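Local coordinates for imine reductase (Amycolatopsis orientalis, PDB 5FWN) that reduces imines to amines, very probably with NADPH as the hydride donor, and is caught here in its closed form with an (R)-configured methyltetrahydroisoquinoline, at the interface of chains A and B. Numbering follows the deposited sequence. Chains: chain A/B, Imine reductase.

Contact 1: the interface of chains A and B. Residues chain A 187, 210, 244-245, 248, 262, 265; chain B 172, 175-176, 179.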
loop_
_atom_site.group_PDB
_atom_site.type_symbol
_atom_site.label_atom_id
_atom_site.label_comp_id
_atom_site.label_asym_id
_atom_site.label_seq_id
_atom_site.Cartn_x
_atom_site.Cartn_y
_atom_site.Cartn_z
ATOM N N HIS A 187 -9.333 -1.488 -7.413
ATOM C CA HIS A 187 -10.171 -2.649 -7.420
ATOM C C HIS A 187 -11.033 -2.658 -6.147
ATOM O O HIS A 187 -12.252 -2.820 -6.223
ATOM C CB HIS A 187 -9.387 -3.964 -7.522
ATOM C CG HIS A 187 -10.293 -5.164 -7.586
ATOM N ND1 HIS A 187 -10.433 -6.060 -6.546
ATOM C CD2 HIS A 187 -11.159 -5.577 -8.546
ATOM C CE1 HIS A 187 -11.344 -6.977 -6.864
ATOM N NE2 HIS A 187 -11.810 -6.702 -8.070
ATOM N N PHE A 210 -6.558 0.778 7.433
ATOM C CA PHE A 210 -6.136 -0.553 6.954
ATOM C C PHE A 210 -4.701 -0.547 6.444
ATOM O O PHE A 210 -3.947 -1.475 6.683
ATOM C CB PHE A 210 -7.068 -1.030 5.852
ATOM C CG PHE A 210 -6.807 -2.439 5.407
ATOM C CD1 PHE A 210 -7.189 -3.489 6.206
ATOM C CD2 PHE A 210 -6.192 -2.696 4.182
ATOM C CE1 PHE A 210 -6.982 -4.794 5.808
ATOM C CE2 PHE A 210 -5.967 -4.014 3.769
ATOM C CZ PHE A 210 -6.336 -5.066 4.587
ATOM N N THR A 244 -8.329 -17.495 0.170
ATOM C CA THR A 244 -8.809 -16.139 0.378
ATOM C C THR A 244 -9.030 -15.461 -0.950
ATOM O O THR A 244 -10.068 -14.888 -1.170
ATOM C CB THR A 244 -7.849 -15.310 1.266
ATOM O OG1 THR A 244 -7.711 -16.010 2.481
ATOM C CG2 THR A 244 -8.390 -13.916 1.578
ATOM N N LEU A 245 -8.046 -15.537 -1.850
ATOM C CA LEU A 245 -8.203 -14.930 -3.176
ATOM C C LEU A 245 -9.348 -15.517 -3.996
ATOM O O LEU A 245 -10.000 -14.747 -4.708
ATOM C CB LEU A 245 -6.889 -14.993 -3.982
ATOM C CG LEU A 245 -6.009 -13.804 -3.566
ATOM C CD1 LEU A 245 -4.556 -14.133 -3.824
ATOM C CD2 LEU A 245 -6.426 -12.543 -4.317
ATOM N N ILE A 248 -12.264 -13.644 -2.912
ATOM C CA ILE A 248 -12.239 -12.269 -3.433
ATOM C C ILE A 248 -12.711 -12.292 -4.895
ATOM O O ILE A 248 -13.513 -11.475 -5.268
ATOM C CB ILE A 248 -10.852 -11.658 -3.302
ATOM C CG1 ILE A 248 -10.519 -11.445 -1.810
ATOM C CG2 ILE A 248 -10.770 -10.350 -4.062
ATOM C CD1 ILE A 248 -9.061 -11.149 -1.537
ATOM N N PRO A 262 -7.545 -9.398 -8.626
ATOM C CA PRO A 262 -7.356 -10.608 -7.827
ATOM C C PRO A 262 -7.000 -11.868 -8.622
ATOM O O PRO A 262 -6.308 -12.735 -8.098
ATOM C CB PRO A 262 -8.698 -10.763 -7.111
ATOM C CG PRO A 262 -9.671 -10.099 -8.054
ATOM C CD PRO A 262 -8.931 -8.904 -8.533
ATOM N N ASN A 265 -3.231 -11.752 -8.950
ATOM C CA ASN A 265 -2.641 -12.005 -7.645
ATOM C C ASN A 265 -2.699 -13.508 -7.297
ATOM O O ASN A 265 -1.711 -14.097 -6.878
ATOM C CB ASN A 265 -3.263 -11.104 -6.579
ATOM C CG ASN A 265 -2.850 -9.650 -6.747
ATOM O OD1 ASN A 265 -1.758 -9.356 -7.218
ATOM N ND2 ASN A 265 -3.709 -8.727 -6.326
ATOM N N THR B 172 -13.199 -8.456 1.675
ATOM C CA THR B 172 -12.695 -8.887 0.386
ATOM C C THR B 172 -12.089 -7.741 -0.393
ATOM O O THR B 172 -11.045 -7.912 -1.013
ATOM C CB THR B 172 -13.747 -9.632 -0.479
ATOM O OG1 THR B 172 -14.887 -8.817 -0.662
ATOM C CG2 THR B 172 -14.146 -10.903 0.212
ATOM N N LEU B 175 -8.724 -6.805 1.467
ATOM C CA LEU B 175 -7.712 -7.814 1.262
ATOM C C LEU B 175 -7.194 -7.770 -0.188
ATOM O O LEU B 175 -6.017 -8.029 -0.436
ATOM C CB LEU B 175 -8.211 -9.196 1.674
ATOM C CG LEU B 175 -8.522 -9.436 3.151
ATOM C CD1 LEU B 175 -9.198 -10.817 3.370
ATOM C CD2 LEU B 175 -7.252 -9.373 3.983
ATOM N N SER B 176 -8.081 -7.480 -1.141
ATOM C CA SER B 176 -7.654 -7.392 -2.546
ATOM C C SER B 176 -6.572 -6.326 -2.673
ATOM O O SER B 176 -5.550 -6.561 -3.298
ATOM C CB SER B 176 -8.828 -7.102 -3.463
ATOM O OG SER B 176 -8.482 -7.280 -4.802
ATOM N N TYR B 179 -3.202 -7.720 -1.044
ATOM C CA TYR B 179 -2.399 -8.554 -1.892
ATOM C C TYR B 179 -1.628 -7.773 -2.916
ATOM O O TYR B 179 -0.431 -8.017 -3.085
ATOM C CB TYR B 179 -3.174 -9.705 -2.554
ATOM C CG TYR B 179 -3.655 -10.712 -1.516
ATOM C CD1 TYR B 179 -2.755 -11.521 -0.814
ATOM C CD2 TYR B 179 -5.001 -10.837 -1.218
ATOM C CE1 TYR B 179 -3.200 -12.443 0.140
ATOM C CE2 TYR B 179 -5.444 -11.753 -0.275
ATOM C CZ TYR B 179 -4.550 -12.544 0.414
ATOM O OH TYR B 179 -5.023 -13.390 1.360
HETATM O O HOH W 1 -6.212 -8.770 -5.103
#
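With CG anti to the backbone N (chi1 -178°), A:His187 reaches toward chain B, and B:Ser176, its OG likewise anti to the backbone N (chi1 -168°), comes to meet it. The imidazole ND1 and the serine hydroxyl OG share a bent hydrogen bond of 2.9 Å whose direction is not decided. CB of B:Ser176 lies at the edge of the imidazole, in its plane, while CD of A:Pro262 lies 3.5 Å above one face of the same ring, offset toward its rim, and probably helps fix the ring's rotation. The serine OG also contacts a water 2.7 Å away; this water pairs with B:Ser176 O and with the amide ND2 of A:Asn265, so the serine hydroxyl is tied to chain A directly and its carbonyl O through the water. Beside this cluster A:Ile248 spreads its branches over helix 166-193 of chain B: CG2 packs 3.8 Å from B:Ser176 CB, CG1 on B:Thr172, and CD1 against both CB of B:Leu175 and the ring edge at CE2 of B:Tyr179. An alanine here would probably open a gap beside B:Leu175 and B:Tyr179 and leave the serine less firmly placed. CD1 of A:Leu245 sits over the centre of the B:Tyr179 ring, and the phenol OH ends 3.4 Å from A:Thr244 CG2. In the fold, chain B's helix 166-193 lies against chain A's helices 238-254, 260-275 and 166-193 within the two-fold interface.

Contact 2: the interface of chains A and B. Residues chain A 122, 175, 178, 182; chain B 210, 214, 218, 231.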
loop_
_atom_site.group_PDB
_atom_site.type_symbol
_atom_site.label_atom_id
_atom_site.label_comp_id
_atom_site.label_asym_id
_atom_site.label_seq_id
_atom_site.Cartn_x
_atom_site.Cartn_y
_atom_site.Cartn_z
ATOM N N MET A 122 10.432 13.009 -4.026
ATOM C CA MET A 122 9.404 12.068 -3.572
ATOM C C MET A 122 7.990 12.636 -3.357
ATOM O O MET A 122 7.114 11.998 -2.792
ATOM C CB MET A 122 9.921 11.361 -2.306
ATOM C CG MET A 122 11.294 10.699 -2.472
ATOM S SD MET A 122 11.456 9.649 -3.961
ATOM C CE MET A 122 10.202 8.405 -3.592
ATOM N N LEU A 175 8.252 3.569 -5.971
ATOM C CA LEU A 175 7.175 3.868 -6.874
ATOM C C LEU A 175 6.524 2.612 -7.472
ATOM O O LEU A 175 5.306 2.557 -7.669
ATOM C CB LEU A 175 7.659 4.838 -7.962
ATOM C CG LEU A 175 8.097 6.224 -7.568
ATOM C CD1 LEU A 175 8.693 7.037 -8.750
ATOM C CD2 LEU A 175 6.924 7.000 -6.989
ATOM N N MET A 178 4.082 1.646 -5.011
ATOM C CA MET A 178 2.980 2.601 -5.089
ATOM C C MET A 178 1.987 2.249 -6.193
ATOM O O MET A 178 0.771 2.229 -5.933
ATOM C CB MET A 178 3.491 4.039 -5.301
ATOM C CG MET A 178 2.387 5.105 -5.354
ATOM S SD MET A 178 3.065 6.728 -5.743
ATOM C CE MET A 178 3.215 6.436 -7.526
ATOM N N MET A 182 -1.901 1.346 -5.384
ATOM C CA MET A 182 -2.973 2.163 -5.884
ATOM C C MET A 182 -3.925 1.323 -6.726
ATOM O O MET A 182 -5.109 1.538 -6.706
ATOM C CB MET A 182 -2.443 3.326 -6.724
ATOM C CG MET A 182 -1.721 4.371 -5.901
ATOM S SD MET A 182 -1.411 5.837 -6.872
ATOM C CE MET A 182 -0.352 5.147 -8.106
ATOM N N PHE B 210 7.076 5.781 3.518
ATOM C CA PHE B 210 6.556 5.964 2.170
ATOM C C PHE B 210 5.074 5.602 2.089
ATOM O O PHE B 210 4.275 6.294 1.441
ATOM C CB PHE B 210 7.352 5.129 1.176
ATOM C CG PHE B 210 7.014 5.408 -0.262
ATOM C CD1 PHE B 210 7.439 6.553 -0.873
ATOM C CD2 PHE B 210 6.247 4.493 -0.989
ATOM C CE1 PHE B 210 7.110 6.822 -2.212
ATOM C CE2 PHE B 210 5.902 4.751 -2.309
ATOM C CZ PHE B 210 6.307 5.923 -2.913
ATOM N N VAL B 214 3.244 8.954 1.398
ATOM C CA VAL B 214 3.106 9.115 -0.033
ATOM C C VAL B 214 1.942 8.294 -0.593
ATOM O O VAL B 214 1.035 8.838 -1.174
ATOM C CB VAL B 214 4.451 8.831 -0.746
ATOM C CG1 VAL B 214 4.310 8.976 -2.263
ATOM C CG2 VAL B 214 5.519 9.783 -0.220
ATOM N N ILE B 218 -1.482 10.152 -1.736
ATOM C CA ILE B 218 -1.825 10.136 -3.146
ATOM C C ILE B 218 -3.170 9.472 -3.448
ATOM O O ILE B 218 -3.915 9.959 -4.294
ATOM C CB ILE B 218 -0.694 9.526 -3.994
ATOM C CG1 ILE B 218 0.374 10.590 -4.108
ATOM C CG2 ILE B 218 -1.148 9.224 -5.402
ATOM C CD1 ILE B 218 1.670 10.046 -4.566
ATOM N N TYR B 231 -2.615 17.570 1.077
ATOM C CA TYR B 231 -1.751 17.178 -0.029
ATOM C C TYR B 231 -2.120 17.941 -1.304
ATOM O O TYR B 231 -3.193 17.681 -1.863
ATOM C CB TYR B 231 -1.836 15.656 -0.277
ATOM C CG TYR B 231 -0.577 15.026 -0.877
ATOM C CD1 TYR B 231 0.561 14.817 -0.092
ATOM C CD2 TYR B 231 -0.532 14.602 -2.204
ATOM C CE1 TYR B 231 1.705 14.221 -0.616
ATOM C CE2 TYR B 231 0.619 14.000 -2.732
ATOM C CZ TYR B 231 1.738 13.824 -1.931
ATOM O OH TYR B 231 2.892 13.222 -2.403
#
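A:Met122 and B:Phe210 meet at the rim of the phenyl ring, where the methionine methyl CE stands 3.7 Å from ring carbon CE1 and the two side chains cross at about a right angle. Another part of the rim is met from helix 166-193 of chain A: CB of A:Met178 lies 3.9 Å from B:Phe210 CE2. Farther along, the thioether sulphurs do the touching. SD of A:Met178 comes 3.8 Å from the tip methyl CD1 of B:Ile218, and SD of A:Met182 lies 3.7 Å from CG2, the other branch of that isoleucine, which is therefore met by two sulphurs one helical turn apart. The patch is apolar, with no N or O of either chain placed to bond with the other.

Behind this shell, B:Val214 sets its CB 3.6 Å above one face of the phenyl ring, offset toward the rim, and so backs the ring from within its own helix. The ring leaves that helix with CG anti to the backbone N (chi1 -172°), which carries its far edge to chain A. A:Met122 turns back on itself through bends at chi2 and chi3, bringing its methyl to the rim at CE1. Helix 199-222 of chain B thus packs along helix 166-193 of chain A, while A:Met122, in the loop just after strand 115-121, brings part of the nucleotide-binding domain against the partner's helical domain.

Contact 3: the interface of chains A and B. Residues chain A 218-219, 222, 235, 282, 285; chain B 179, 182-183, 186.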
loop_
_atom_site.group_PDB
_atom_site.type_symbol
_atom_site.label_atom_id
_atom_site.label_comp_id
_atom_site.label_asym_id
_atom_site.label_seq_id
_atom_site.Cartn_x
_atom_site.Cartn_y
_atom_site.Cartn_z
ATOM N N ILE A 218 1.651 -6.456 8.211
ATOM C CA ILE A 218 1.847 -7.743 7.536
ATOM C C ILE A 218 3.125 -7.780 6.709
ATOM O O ILE A 218 3.832 -8.796 6.714
ATOM C CB ILE A 218 0.612 -8.172 6.687
ATOM C CG1 ILE A 218 -0.482 -8.787 7.576
ATOM C CG2 ILE A 218 0.951 -9.345 5.785
ATOM C CD1 ILE A 218 -0.956 -7.948 8.740
ATOM N N ILE A 219 3.430 -6.695 5.996
ATOM C CA ILE A 219 4.703 -6.588 5.278
ATOM C C ILE A 219 5.872 -6.797 6.241
ATOM O O ILE A 219 6.690 -7.663 5.991
ATOM C CB ILE A 219 4.863 -5.232 4.526
ATOM C CG1 ILE A 219 3.980 -5.271 3.283
ATOM C CG2 ILE A 219 6.324 -4.962 4.149
ATOM C CD1 ILE A 219 3.764 -3.938 2.613
ATOM N N GLU A 222 6.061 -10.418 7.388
ATOM C CA GLU A 222 6.611 -11.311 6.399
ATOM C C GLU A 222 8.105 -11.072 6.167
ATOM O O GLU A 222 8.781 -11.990 5.759
ATOM C CB GLU A 222 5.851 -11.177 5.080
ATOM C CG GLU A 222 4.466 -11.819 5.135
ATOM C CD GLU A 222 4.549 -13.338 5.129
ATOM O OE1 GLU A 222 5.511 -13.897 4.492
ATOM O OE2 GLU A 222 3.670 -13.974 5.786
ATOM N N ALA A 235 1.190 -13.353 7.221
ATOM C CA ALA A 235 0.193 -13.506 6.167
ATOM C C ALA A 235 -0.397 -14.922 6.064
ATOM O O ALA A 235 -1.325 -15.128 5.307
ATOM C CB ALA A 235 0.778 -13.089 4.825
ATOM N N TYR A 282 4.439 -16.370 2.472
ATOM C CA TYR A 282 4.014 -15.407 1.453
ATOM C C TYR A 282 5.266 -14.728 0.850
ATOM O O TYR A 282 5.387 -14.584 -0.368
ATOM C CB TYR A 282 3.016 -14.367 2.019
ATOM C CG TYR A 282 2.317 -13.604 0.867
ATOM C CD1 TYR A 282 2.979 -12.633 0.128
ATOM C CD2 TYR A 282 1.010 -13.905 0.498
ATOM C CE1 TYR A 282 2.358 -11.989 -0.939
ATOM C CE2 TYR A 282 0.392 -13.287 -0.549
ATOM C CZ TYR A 282 1.047 -12.316 -1.269
ATOM O OH TYR A 282 0.373 -11.716 -2.339
ATOM N N VAL A 285 7.157 -15.629 -2.489
ATOM C CA VAL A 285 6.769 -15.120 -3.814
ATOM C C VAL A 285 7.917 -14.298 -4.446
ATOM O O VAL A 285 8.107 -14.322 -5.666
ATOM C CB VAL A 285 5.510 -14.225 -3.715
ATOM C CG1 VAL A 285 5.326 -13.370 -4.944
ATOM C CG2 VAL A 285 4.272 -15.069 -3.491
ATOM N N TYR B 179 -3.202 -7.720 -1.044
ATOM C CA TYR B 179 -2.399 -8.554 -1.892
ATOM C C TYR B 179 -1.628 -7.773 -2.916
ATOM O O TYR B 179 -0.431 -8.017 -3.085
ATOM C CB TYR B 179 -3.174 -9.705 -2.554
ATOM C CG TYR B 179 -3.655 -10.712 -1.516
ATOM C CD1 TYR B 179 -2.755 -11.521 -0.814
ATOM C CD2 TYR B 179 -5.001 -10.837 -1.218
ATOM C CE1 TYR B 179 -3.200 -12.443 0.140
ATOM C CE2 TYR B 179 -5.444 -11.753 -0.275
ATOM C CZ TYR B 179 -4.550 -12.544 0.414
ATOM O OH TYR B 179 -5.023 -13.390 1.360
ATOM N N MET B 182 1.242 -5.817 -1.161
ATOM C CA MET B 182 2.309 -6.683 -0.703
ATOM C C MET B 182 3.165 -7.112 -1.907
ATOM O O MET B 182 4.373 -7.197 -1.795
ATOM C CB MET B 182 1.793 -7.942 -0.025
ATOM C CG MET B 182 1.150 -7.720 1.332
ATOM S SD MET B 182 0.583 -9.348 1.957
ATOM C CE MET B 182 2.206 -9.723 2.628
ATOM N N ASN B 183 2.513 -7.474 -3.012
ATOM C CA ASN B 183 3.264 -7.906 -4.203
ATOM C C ASN B 183 4.124 -6.793 -4.764
ATOM O O ASN B 183 5.253 -7.017 -5.187
ATOM C CB ASN B 183 2.346 -8.504 -5.275
ATOM C CG ASN B 183 1.573 -9.715 -4.824
ATOM O OD1 ASN B 183 0.527 -10.082 -5.436
ATOM N ND2 ASN B 183 2.052 -10.390 -3.819
ATOM N N LEU B 186 7.115 -6.527 -2.573
ATOM C CA LEU B 186 8.092 -7.562 -2.879
ATOM C C LEU B 186 8.886 -7.283 -4.150
ATOM O O LEU B 186 10.072 -7.555 -4.163
ATOM C CB LEU B 186 7.453 -8.956 -2.931
ATOM C CG LEU B 186 6.827 -9.448 -1.605
ATOM C CD1 LEU B 186 6.082 -10.760 -1.836
ATOM C CD2 LEU B 186 7.830 -9.601 -0.466
HETATM O O HOH W 2 -1.070 -12.384 -4.553
#
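Chain A's 3-10 helix 282-289, at the C-terminal end of the protein, lays A:Tyr282 against helix 166-193 of chain B. Its ring leaves the backbone with CG anti to N (chi1 -166°) and points its phenol at the side of the partner helix. The amide ND2 of B:Asn183 donates to the phenol OH at 2.6 Å, a short but bent bond with 139° at the hydrogen. This nitrogen lies at the ring's edge, in its plane, and ring and amide are nearly coplanar, although the OH is tilted out of the amide plane. A water 2.7 Å from that OH also pairs with OD1 of B:Asn183, so both ends of the amide are linked to the phenol and the rotation of the amide is likely to be restrained.

SD of B:Met182 sits above the centre of one face of the A:Tyr282 ring. The methionine is extended until a bend at chi3 (85°) tucks its methyl CE toward A:Ile218 CG2, a tight contact at 3.4 Å; CE also touches A:Tyr282 CD1 and the aliphatic CG of A:Glu222. The carboxylate of A:Glu222 takes a hydrogen bond from A:Ala235 N through the anti lone pair of OE2, which probably steadies it beside the methionine. B:Tyr179 meets the tyrosine's CE2 edge; on the opposite edge B:Leu186 CD1 lies near CE1 and 4.0 Å from A:Val285 CB. Helix 166-193 of chain B thus rests against chain A's helix 199-222 and terminal 3-10 helix, with B:Met182 wedged between them.

Helix 166-193 runs through all three contacts: chain B's copy supplies the chain B side of contacts 1 and 3, and chain A's copy serves contact 2 and also contributes to contact 1. Contacts 1 and 3, whose C-alpha centres are about 12 Å apart, share B:Tyr179, which turns different parts of its ring to each. Contact 2 lies about 20 Å from contact 1 and 18 Å from contact 3. Because the interface is two-fold symmetric, each contact recurs with the chains exchanged, and helix 199-222 works on both sides. Such extensive interlocking of the helical domains suggests a stable dimer, though the structure alone does not prove it.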